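Putative kinase (PDB 2RHM) is of unknown function but has the fold of P-loop nucleoside triphosphate hydrolases and probably acts as a kinase that binds a nucleotide. Local coordinates at residues B[34-44]-B[58-69]; B[104-112]-B[178-186]. All coordinates share one frame; numbering follows the deposited sequence.

Interaction 1. Residues B[34-44]-B[58-69]; sequences LSKDAFKEVMF and VGATAIMMLYHT
Leu66 sets its CD1 methyl over the middle of the Phe39 ring, a CH-pi contact 3.6 Å from CD1 to the ring centroid and 13° off the normal. At the edge of the same ring, CB of Met65, a selenomethionine, lies 3.5 Å from Phe39 CD2. Replacing Phe39 by an alanine would probably open a gap under Leu66 CD1 and take away the ring edge that Met65 CB packs on. Further apolar contacts lie at either end: Leu34, on the strand just before the helix, sets CD2 3.8 Å from Thr69 CG2, and Val58 CG1 rests 3.8 Å from CB of Met43, also a selenomethionine.

Helix 36-44 follows directly on edge strand 34-35 of the parallel sheet of this P-loop fold, and it crosses helix 58-69 at 117° with the axes 8.6 Å apart. The packing is knobs-into-holes: Phe39 sits among Ala62, Met65, Leu66 and Thr69, while Ala62 enters a hole of Lys36, Phe39, Lys40 and Met43.

Two lysines contribute their aliphatic chains. Lys36 lies alongside Ile63, with Lys36 CD 3.5 Å from Ile63 CG1, and bends at chi3 (72°) before NZ bonds to Asn85. Lys40 runs its CG, CD and CE past Gly59 CA, and its NZ reaches Ser55.

Ser35, at the N-cap of helix 36-44, accepts from Ala38 N through OG at 3.2 Å, and the same OG is hydrogen-bonded to Glu83 OE1.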
loop_
_atom_site.group_PDB
_atom_site.type_symbol
_atom_site.label_atom_id
_atom_site.label_comp_id
_atom_site.label_asym_id
_atom_site.label_seq_id
_atom_site.Cartn_x
_atom_site.Cartn_y
_atom_site.Cartn_z
ATOM N N LEU B 34 4.608 -5.184 -2.913
ATOM C CA LEU B 34 4.643 -3.731 -3.032
ATOM C C LEU B 34 5.783 -3.331 -3.946
ATOM O O LEU B 34 6.933 -3.624 -3.660
ATOM C CB LEU B 34 4.814 -3.113 -1.654
ATOM C CG LEU B 34 3.899 -3.642 -0.554
ATOM C CD1 LEU B 34 4.322 -2.991 0.748
ATOM C CD2 LEU B 34 2.441 -3.360 -0.830
ATOM N N SER B 35 5.473 -2.693 -5.066
ATOM C CA SER B 35 6.447 -2.343 -6.089
ATOM C C SER B 35 6.503 -0.831 -6.272
ATOM O O SER B 35 5.458 -0.202 -6.431
ATOM C CB SER B 35 6.032 -2.980 -7.423
ATOM O OG SER B 35 6.618 -2.307 -8.552
ATOM N N LYS B 36 7.696 -0.248 -6.285
ATOM C CA LYS B 36 7.801 1.208 -6.423
ATOM C C LYS B 36 7.142 1.667 -7.718
ATOM O O LYS B 36 6.334 2.599 -7.717
ATOM C CB LYS B 36 9.259 1.702 -6.372
ATOM C CG LYS B 36 9.370 3.219 -6.542
ATOM C CD LYS B 36 10.817 3.708 -6.670
ATOM C CE LYS B 36 11.440 3.348 -7.984
ATOM N NZ LYS B 36 12.745 4.058 -8.200
ATOM N N ASP B 37 7.476 1.017 -8.825
ATOM C CA ASP B 37 6.955 1.435 -10.119
ATOM C C ASP B 37 5.439 1.253 -10.223
ATOM O O ASP B 37 4.759 2.109 -10.818
ATOM C CB ASP B 37 7.704 0.752 -11.262
ATOM C CG ASP B 37 9.042 1.433 -11.590
ATOM O OD1 ASP B 37 9.374 2.513 -11.054
ATOM O OD2 ASP B 37 9.765 0.884 -12.434
ATOM N N ALA B 38 4.897 0.201 -9.619
ATOM C CA ALA B 38 3.430 0.021 -9.613
ATOM C C ALA B 38 2.744 1.178 -8.863
ATOM O O ALA B 38 1.725 1.699 -9.312
ATOM C CB ALA B 38 3.040 -1.333 -9.014
ATOM N N PHE B 39 3.324 1.587 -7.743
ATOM C CA PHE B 39 2.814 2.701 -6.951
ATOM C C PHE B 39 2.902 4.015 -7.759
ATOM O O PHE B 39 1.976 4.836 -7.742
ATOM C CB PHE B 39 3.607 2.822 -5.633
ATOM C CG PHE B 39 3.153 1.886 -4.533
ATOM C CD1 PHE B 39 2.702 0.598 -4.793
ATOM C CD2 PHE B 39 3.258 2.279 -3.217
ATOM C CE1 PHE B 39 2.301 -0.235 -3.752
ATOM C CE2 PHE B 39 2.853 1.459 -2.181
ATOM C CZ PHE B 39 2.384 0.203 -2.447
ATOM N N LYS B 40 4.018 4.204 -8.472
ATOM C CA LYS B 40 4.210 5.388 -9.292
ATOM C C LYS B 40 3.121 5.465 -10.347
ATOM O O LYS B 40 2.539 6.532 -10.566
ATOM C CB LYS B 40 5.567 5.397 -9.973
ATOM C CG LYS B 40 6.776 5.495 -9.037
ATOM C CD LYS B 40 8.110 5.663 -9.822
ATOM C CE LYS B 40 8.144 6.936 -10.684
ATOM N NZ LYS B 40 9.468 7.065 -11.399
ATOM N N GLU B 41 2.840 4.329 -10.980
ATOM C CA GLU B 41 1.809 4.275 -12.023
ATOM C C GLU B 41 0.401 4.603 -11.510
ATOM O O GLU B 41 -0.358 5.303 -12.185
ATOM C CB GLU B 41 1.880 2.953 -12.774
ATOM C CG GLU B 41 3.189 2.889 -13.551
ATOM C CD GLU B 41 3.461 1.584 -14.214
ATOM O OE1 GLU B 41 2.497 0.866 -14.554
ATOM O OE2 GLU B 41 4.660 1.308 -14.419
ATOM N N VAL B 42 0.072 4.142 -10.307
ATOM C CA VAL B 42 -1.199 4.507 -9.688
ATOM C C VAL B 42 -1.221 6.038 -9.524
ATOM O O VAL B 42 -2.211 6.686 -9.838
ATOM C CB VAL B 42 -1.402 3.814 -8.324
ATOM C CG1 VAL B 42 -2.632 4.344 -7.642
ATOM C CG2 VAL B 42 -1.508 2.295 -8.503
HETATM N N MSE B 43 -0.115 6.622 -9.068
HETATM C CA MSE B 43 -0.058 8.064 -8.924
HETATM C C MSE B 43 -0.114 8.831 -10.239
HETATM O O MSE B 43 -0.755 9.875 -10.298
HETATM C CB MSE B 43 1.141 8.489 -8.089
HETATM C CG MSE B 43 0.852 8.282 -6.630
HETATM SE SE MSE B 43 2.285 8.946 -5.477
HETATM C CE MSE B 43 3.099 7.796 -5.704
ATOM N N PHE B 44 0.555 8.341 -11.279
ATOM C CA PHE B 44 0.506 9.024 -12.572
ATOM C C PHE B 44 -0.930 9.001 -13.104
ATOM O O PHE B 44 -1.416 9.978 -13.680
ATOM C CB PHE B 44 1.420 8.342 -13.594
ATOM C CG PHE B 44 2.903 8.499 -13.349
ATOM C CD1 PHE B 44 3.461 9.694 -12.931
ATOM C CD2 PHE B 44 3.760 7.438 -13.617
ATOM C CE1 PHE B 44 4.832 9.811 -12.757
ATOM C CE2 PHE B 44 5.125 7.556 -13.438
ATOM C CZ PHE B 44 5.665 8.729 -13.011
ATOM N N VAL B 58 7.349 11.887 -7.920
ATOM C CA VAL B 58 6.388 10.808 -7.713
ATOM C C VAL B 58 7.099 9.551 -7.209
ATOM O O VAL B 58 6.566 8.836 -6.365
ATOM C CB VAL B 58 5.597 10.515 -9.000
ATOM C CG1 VAL B 58 4.833 9.199 -8.912
ATOM C CG2 VAL B 58 4.661 11.679 -9.301
ATOM N N GLY B 59 8.294 9.279 -7.730
ATOM C CA GLY B 59 9.087 8.130 -7.283
ATOM C C GLY B 59 9.485 8.225 -5.815
ATOM O O GLY B 59 9.385 7.246 -5.082
ATOM N N ALA B 60 9.931 9.403 -5.377
ATOM C CA ALA B 60 10.285 9.629 -3.978
ATOM C C ALA B 60 9.056 9.409 -3.074
ATOM O O ALA B 60 9.144 8.851 -1.963
ATOM C CB ALA B 60 10.817 11.046 -3.818
ATOM N N THR B 61 7.901 9.814 -3.585
ATOM C CA THR B 61 6.648 9.677 -2.850
ATOM C C THR B 61 6.219 8.208 -2.818
ATOM O O THR B 61 5.800 7.698 -1.772
ATOM C CB THR B 61 5.545 10.570 -3.445
ATOM O OG1 THR B 61 5.984 11.929 -3.467
ATOM C CG2 THR B 61 4.294 10.505 -2.598
ATOM N N ALA B 62 6.349 7.530 -3.956
ATOM C CA ALA B 62 6.032 6.100 -4.042
ATOM C C ALA B 62 6.878 5.299 -3.043
ATOM O O ALA B 62 6.369 4.410 -2.374
ATOM C CB ALA B 62 6.251 5.590 -5.451
ATOM N N ILE B 63 8.154 5.635 -2.927
ATOM C CA ILE B 63 9.036 4.973 -1.961
ATOM C C ILE B 63 8.514 5.156 -0.520
ATOM O O ILE B 63 8.455 4.201 0.237
ATOM C CB ILE B 63 10.502 5.464 -2.090
ATOM C CG1 ILE B 63 11.126 4.940 -3.387
ATOM C CG2 ILE B 63 11.325 4.984 -0.921
ATOM C CD1 ILE B 63 12.381 5.679 -3.797
HETATM N N MSE B 64 8.087 6.382 -0.195
HETATM C CA MSE B 64 7.415 6.691 1.075
HETATM C C MSE B 64 6.149 5.827 1.278
HETATM O O MSE B 64 5.900 5.338 2.384
HETATM C CB MSE B 64 7.050 8.190 1.155
HETATM C CG MSE B 64 8.242 9.136 1.315
HETATM SE SE MSE B 64 7.863 11.074 1.007
HETATM C CE MSE B 64 6.253 11.280 1.845
HETATM N N MSE B 65 5.343 5.651 0.230
HETATM C CA MSE B 65 4.146 4.806 0.327
HETATM C C MSE B 65 4.527 3.350 0.562
HETATM O O MSE B 65 3.831 2.610 1.267
HETATM C CB MSE B 65 3.306 4.908 -0.956
HETATM C CG MSE B 65 2.298 6.013 -0.962
HETATM SE SE MSE B 65 1.035 5.834 0.503
HETATM C CE MSE B 65 0.378 4.119 0.222
ATOM N N LEU B 66 5.617 2.928 -0.064
ATOM C CA LEU B 66 6.093 1.555 0.052
ATOM C C LEU B 66 6.412 1.233 1.527
ATOM O O LEU B 66 5.952 0.232 2.072
ATOM C CB LEU B 66 7.351 1.378 -0.810
ATOM C CG LEU B 66 7.356 0.197 -1.786
ATOM C CD1 LEU B 66 6.201 0.300 -2.700
ATOM C CD2 LEU B 66 8.650 0.196 -2.578
ATOM N N TYR B 67 7.191 2.090 2.170
ATOM C CA TYR B 67 7.544 1.909 3.580
ATOM C C TYR B 67 6.340 2.048 4.528
ATOM O O TYR B 67 6.243 1.329 5.515
ATOM C CB TYR B 67 8.650 2.869 3.992
ATOM C CG TYR B 67 10.004 2.448 3.481
ATOM C CD1 TYR B 67 10.712 1.426 4.090
ATOM C CD2 TYR B 67 10.552 3.034 2.362
ATOM C CE1 TYR B 67 11.949 1.013 3.612
ATOM C CE2 TYR B 67 11.803 2.641 1.887
ATOM C CZ TYR B 67 12.492 1.636 2.505
ATOM O OH TYR B 67 13.734 1.265 1.997
ATOM N N HIS B 68 5.420 2.951 4.201
ATOM C CA HIS B 68 4.209 3.153 5.017
ATOM C C HIS B 68 3.337 1.891 5.005
ATOM O O HIS B 68 2.878 1.399 6.043
ATOM C CB HIS B 68 3.395 4.345 4.483
ATOM C CG HIS B 68 2.035 4.468 5.105
ATOM N ND1 HIS B 68 1.839 5.014 6.354
ATOM C CD2 HIS B 68 0.809 4.099 4.658
ATOM C CE1 HIS B 68 0.553 4.976 6.653
ATOM N NE2 HIS B 68 -0.099 4.440 5.633
ATOM N N THR B 69 3.139 1.358 3.809
ATOM C CA THR B 69 2.269 0.198 3.627
ATOM C C THR B 69 2.959 -1.043 4.201
ATOM O O THR B 69 2.330 -1.895 4.852
ATOM C CB THR B 69 1.912 0.040 2.143
ATOM O OG1 THR B 69 1.168 1.195 1.723
ATOM C CG2 THR B 69 1.054 -1.169 1.933
#

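Interaction 2. Residues B[104-112]-B[178-186]; sequences FTPIQIRCV and IVQWVRQHL
Helix 178-186, from the last helix of the chain, packs on strand 105-112 of the parallel sheet, as part of the alpha/beta/alpha layering of this P-loop NTPase fold. The two run nearly antiparallel, their directions 164° apart, with 9.8 Å between axes. Two isoleucines of the strand, Ile107 and Ile109, point at the helix and carry the contact.

Ile107 meets the helix with two branches. Its CG2, anti to the backbone N, comes to 3.6 Å from Trp181 CZ3, approaching the six-membered ring obliquely as the two side chains slide past each other in opposite directions. The other branch ends in CD1, which lies 3.6 Å from Leu186 CD2, the two side chains crossing at about a right angle, and it also touches His185 CB. Ile109 meets the helix nearer its N-terminal end: its CD1 lies 3.6 Å from Val182 CG2 and 4.1 Å from Ile178 CG2, so one methyl bridges residues a turn apart.

Trp181 leaves the helix with CG anti to its backbone N (chi1 -176°), which carries the six-membered ring to the strand. Its CH2 comes within 3.9 Å of Gln108 O. One face of the indole is covered by His185 from the next turn, CD2 standing 3.5 Å above the plane. Around this pair of segments, Leu25 of helix 18-29 touches both Ile109 and Val182, while Leu163 of strand 162-166 packs on Trp181.

The polar end of Gln108 turns to the other side of the strand, where OE1 accepts from Leu156 N. Between helix and strand the meeting groups are mostly methyls and aromatic carbon, so the helix is held here by shape and exclusion of water rather than by directed polar bonds.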
loop_
_atom_site.group_PDB
_atom_site.type_symbol
_atom_site.label_atom_id
_atom_site.label_comp_id
_atom_site.label_asym_id
_atom_site.label_seq_id
_atom_site.Cartn_x
_atom_site.Cartn_y
_atom_site.Cartn_z
ATOM N N PHE B 104 11.233 -7.405 11.233
ATOM C CA PHE B 104 11.184 -8.335 10.131
ATOM C C PHE B 104 12.514 -9.035 10.048
ATOM O O PHE B 104 13.514 -8.560 10.581
ATOM C CB PHE B 104 10.906 -7.621 8.795
ATOM C CG PHE B 104 11.928 -6.543 8.444
ATOM C CD1 PHE B 104 13.125 -6.879 7.839
ATOM C CD2 PHE B 104 11.670 -5.204 8.689
ATOM C CE1 PHE B 104 14.079 -5.897 7.560
ATOM C CE2 PHE B 104 12.610 -4.228 8.403
ATOM C CZ PHE B 104 13.797 -4.564 7.824
ATOM N N THR B 105 12.498 -10.166 9.367
ATOM C CA THR B 105 13.681 -10.924 9.028
ATOM C C THR B 105 13.900 -10.773 7.530
ATOM O O THR B 105 13.066 -11.230 6.742
ATOM C CB THR B 105 13.473 -12.413 9.346
ATOM O OG1 THR B 105 13.231 -12.575 10.748
ATOM C CG2 THR B 105 14.696 -13.196 8.982
ATOM N N PRO B 106 15.021 -10.139 7.114
ATOM C CA PRO B 106 15.252 -9.874 5.691
ATOM C C PRO B 106 15.764 -11.048 4.868
ATOM O O PRO B 106 16.588 -11.849 5.344
ATOM C CB PRO B 106 16.309 -8.773 5.713
ATOM C CG PRO B 106 17.126 -9.108 6.916
ATOM C CD PRO B 106 16.140 -9.646 7.946
ATOM N N ILE B 107 15.254 -11.137 3.641
ATOM C CA ILE B 107 15.731 -12.074 2.634
ATOM C C ILE B 107 15.860 -11.209 1.385
ATOM O O ILE B 107 14.924 -10.505 1.042
ATOM C CB ILE B 107 14.740 -13.202 2.374
ATOM C CG1 ILE B 107 14.512 -14.022 3.659
ATOM C CG2 ILE B 107 15.275 -14.109 1.238
ATOM C CD1 ILE B 107 13.382 -15.032 3.537
ATOM N N GLN B 108 17.005 -11.237 0.715
ATOM C CA GLN B 108 17.245 -10.319 -0.388
ATOM C C GLN B 108 17.636 -11.027 -1.675
ATOM O O GLN B 108 18.442 -11.971 -1.661
ATOM C CB GLN B 108 18.316 -9.277 -0.010
ATOM C CG GLN B 108 18.461 -8.143 -1.027
ATOM C CD GLN B 108 19.378 -6.993 -0.562
ATOM O OE1 GLN B 108 19.504 -5.988 -1.263
ATOM N NE2 GLN B 108 20.000 -7.134 0.613
ATOM N N ILE B 109 16.975 -10.629 -2.753
ATOM C CA ILE B 109 17.290 -11.105 -4.108
ATOM C C ILE B 109 17.679 -9.907 -4.965
ATOM O O ILE B 109 16.930 -8.915 -5.071
ATOM C CB ILE B 109 16.122 -11.851 -4.761
ATOM C CG1 ILE B 109 15.673 -13.004 -3.877
ATOM C CG2 ILE B 109 16.536 -12.381 -6.134
ATOM C CD1 ILE B 109 14.534 -13.742 -4.402
ATOM N N ARG B 110 18.879 -9.982 -5.531
ATOM C CA ARG B 110 19.397 -8.935 -6.379
ATOM C C ARG B 110 19.436 -9.441 -7.812
ATOM O O ARG B 110 20.004 -10.488 -8.093
ATOM C CB ARG B 110 20.794 -8.489 -5.959
ATOM C CG ARG B 110 21.379 -7.537 -6.983
ATOM C CD ARG B 110 22.764 -7.113 -6.674
ATOM N NE ARG B 110 23.709 -8.226 -6.635
ATOM C CZ ARG B 110 25.024 -8.068 -6.640
ATOM N NH1 ARG B 110 25.543 -6.856 -6.706
ATOM N NH2 ARG B 110 25.829 -9.123 -6.599
ATOM N N CYS B 111 18.796 -8.704 -8.712
ATOM C CA CYS B 111 18.812 -9.058 -10.116
ATOM C C CYS B 111 19.871 -8.258 -10.828
ATOM O O CYS B 111 20.062 -7.096 -10.519
ATOM C CB CYS B 111 17.459 -8.765 -10.747
ATOM S SG CYS B 111 16.136 -9.691 -9.990
ATOM N N VAL B 112 20.549 -8.889 -11.784
ATOM C CA VAL B 112 21.595 -8.243 -12.553
ATOM C C VAL B 112 21.489 -8.732 -14.007
ATOM O O VAL B 112 20.857 -9.743 -14.278
ATOM C CB VAL B 112 23.010 -8.566 -11.977
ATOM C CG1 VAL B 112 23.154 -8.071 -10.523
ATOM C CG2 VAL B 112 23.315 -10.055 -12.071
ATOM N N ILE B 178 14.297 -20.428 -7.758
ATOM C CA ILE B 178 14.427 -19.171 -7.031
ATOM C C ILE B 178 13.353 -19.088 -5.946
ATOM O O ILE B 178 13.651 -18.780 -4.803
ATOM C CB ILE B 178 14.371 -17.967 -7.985
ATOM C CG1 ILE B 178 15.550 -18.033 -8.977
ATOM C CG2 ILE B 178 14.402 -16.676 -7.191
ATOM C CD1 ILE B 178 15.376 -17.158 -10.204
ATOM N N VAL B 179 12.112 -19.435 -6.278
ATOM C CA VAL B 179 11.057 -19.488 -5.271
ATOM C C VAL B 179 11.428 -20.455 -4.142
ATOM O O VAL B 179 11.274 -20.114 -2.973
ATOM C CB VAL B 179 9.700 -19.898 -5.871
ATOM C CG1 VAL B 179 8.683 -20.205 -4.757
ATOM C CG2 VAL B 179 9.175 -18.807 -6.798
ATOM N N GLN B 180 11.928 -21.645 -4.489
ATOM C CA GLN B 180 12.336 -22.632 -3.464
ATOM C C GLN B 180 13.464 -22.135 -2.558
ATOM O O GLN B 180 13.468 -22.431 -1.356
ATOM C CB GLN B 180 12.731 -23.976 -4.088
ATOM C CG GLN B 180 11.569 -24.712 -4.722
ATOM C CD GLN B 180 10.355 -24.724 -3.830
ATOM O OE1 GLN B 180 10.439 -25.088 -2.655
ATOM N NE2 GLN B 180 9.215 -24.299 -4.375
ATOM N N TRP B 181 14.426 -21.428 -3.140
ATOM C CA TRP B 181 15.491 -20.792 -2.366
ATOM C C TRP B 181 14.912 -19.894 -1.271
ATOM O O TRP B 181 15.296 -20.006 -0.102
ATOM C CB TRP B 181 16.424 -20.014 -3.287
ATOM C CG TRP B 181 17.615 -19.416 -2.560
ATOM C CD1 TRP B 181 18.823 -20.000 -2.331
ATOM C CD2 TRP B 181 17.681 -18.115 -1.972
ATOM N NE1 TRP B 181 19.637 -19.136 -1.648
ATOM C CE2 TRP B 181 18.962 -17.974 -1.405
ATOM C CE3 TRP B 181 16.781 -17.052 -1.872
ATOM C CZ2 TRP B 181 19.361 -16.805 -0.742
ATOM C CZ3 TRP B 181 17.178 -15.901 -1.224
ATOM C CH2 TRP B 181 18.456 -15.788 -0.668
ATOM N N VAL B 182 13.969 -19.032 -1.647
ATOM C CA VAL B 182 13.268 -18.188 -0.673
ATOM C C VAL B 182 12.482 -19.038 0.342
ATOM O O VAL B 182 12.556 -18.789 1.538
ATOM C CB VAL B 182 12.303 -17.159 -1.356
ATOM C CG1 VAL B 182 11.572 -16.341 -0.308
ATOM C CG2 VAL B 182 13.057 -16.238 -2.272
ATOM N N ARG B 183 11.742 -20.048 -0.124
ATOM C CA ARG B 183 10.976 -20.899 0.800
ATOM C C ARG B 183 11.863 -21.523 1.858
ATOM O O ARG B 183 11.516 -21.512 3.037
ATOM C CB ARG B 183 10.203 -22.002 0.061
ATOM C CG ARG B 183 9.064 -21.482 -0.755
ATOM C CD ARG B 183 8.207 -22.596 -1.339
ATOM N NE ARG B 183 7.328 -23.201 -0.338
ATOM C CZ ARG B 183 7.506 -24.391 0.239
ATOM N NH1 ARG B 183 8.550 -25.162 -0.057
ATOM N NH2 ARG B 183 6.613 -24.826 1.129
ATOM N N GLN B 184 13.010 -22.061 1.445
ATOM C CA GLN B 184 13.928 -22.687 2.391
ATOM C C GLN B 184 14.293 -21.676 3.464
ATOM O O GLN B 184 14.210 -21.965 4.661
ATOM C CB GLN B 184 15.185 -23.201 1.697
ATOM N N HIS B 185 14.650 -20.469 3.031
ATOM C CA HIS B 185 15.003 -19.415 3.977
ATOM C C HIS B 185 13.833 -18.911 4.842
ATOM O O HIS B 185 14.039 -18.540 5.999
ATOM C CB HIS B 185 15.746 -18.291 3.246
ATOM C CG HIS B 185 17.130 -18.679 2.841
ATOM N ND1 HIS B 185 18.157 -18.777 3.750
ATOM C CD2 HIS B 185 17.649 -19.049 1.648
ATOM C CE1 HIS B 185 19.257 -19.169 3.130
ATOM N NE2 HIS B 185 18.974 -19.342 1.853
ATOM N N LEU B 186 12.613 -18.931 4.313
ATOM C CA LEU B 186 11.427 -18.605 5.114
ATOM C C LEU B 186 11.183 -19.685 6.172
ATOM O O LEU B 186 10.753 -19.383 7.293
ATOM C CB LEU B 186 10.161 -18.511 4.253
ATOM C CG LEU B 186 9.999 -17.369 3.260
ATOM C CD1 LEU B 186 8.752 -17.585 2.437
ATOM C CD2 LEU B 186 9.945 -16.037 3.983
#

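Overall arrangement
From the N terminus, the chain first makes strand 6-12 and helix 18-29, then edge strand 33-35. Interaction 1 closes a short loop of 13 residues, tying that strand and the helix after it to helix 52-75; several of its own residues, Phe39 and Met65 among them, also meet the second subunit. The chain then adds strand 80-83 and helix 88-101 before interaction 2 opens at strand 105-112, closing a much longer loop of 65 residues on the C-terminal helix. The two contacts are in series, neither nesting nor crossing. Their centres lie 22 Å apart, on opposite sides of the chain's centre, and one parallel sheet joins them, with strands 80-83 and 6-12 between strands 33-35 and 105-112.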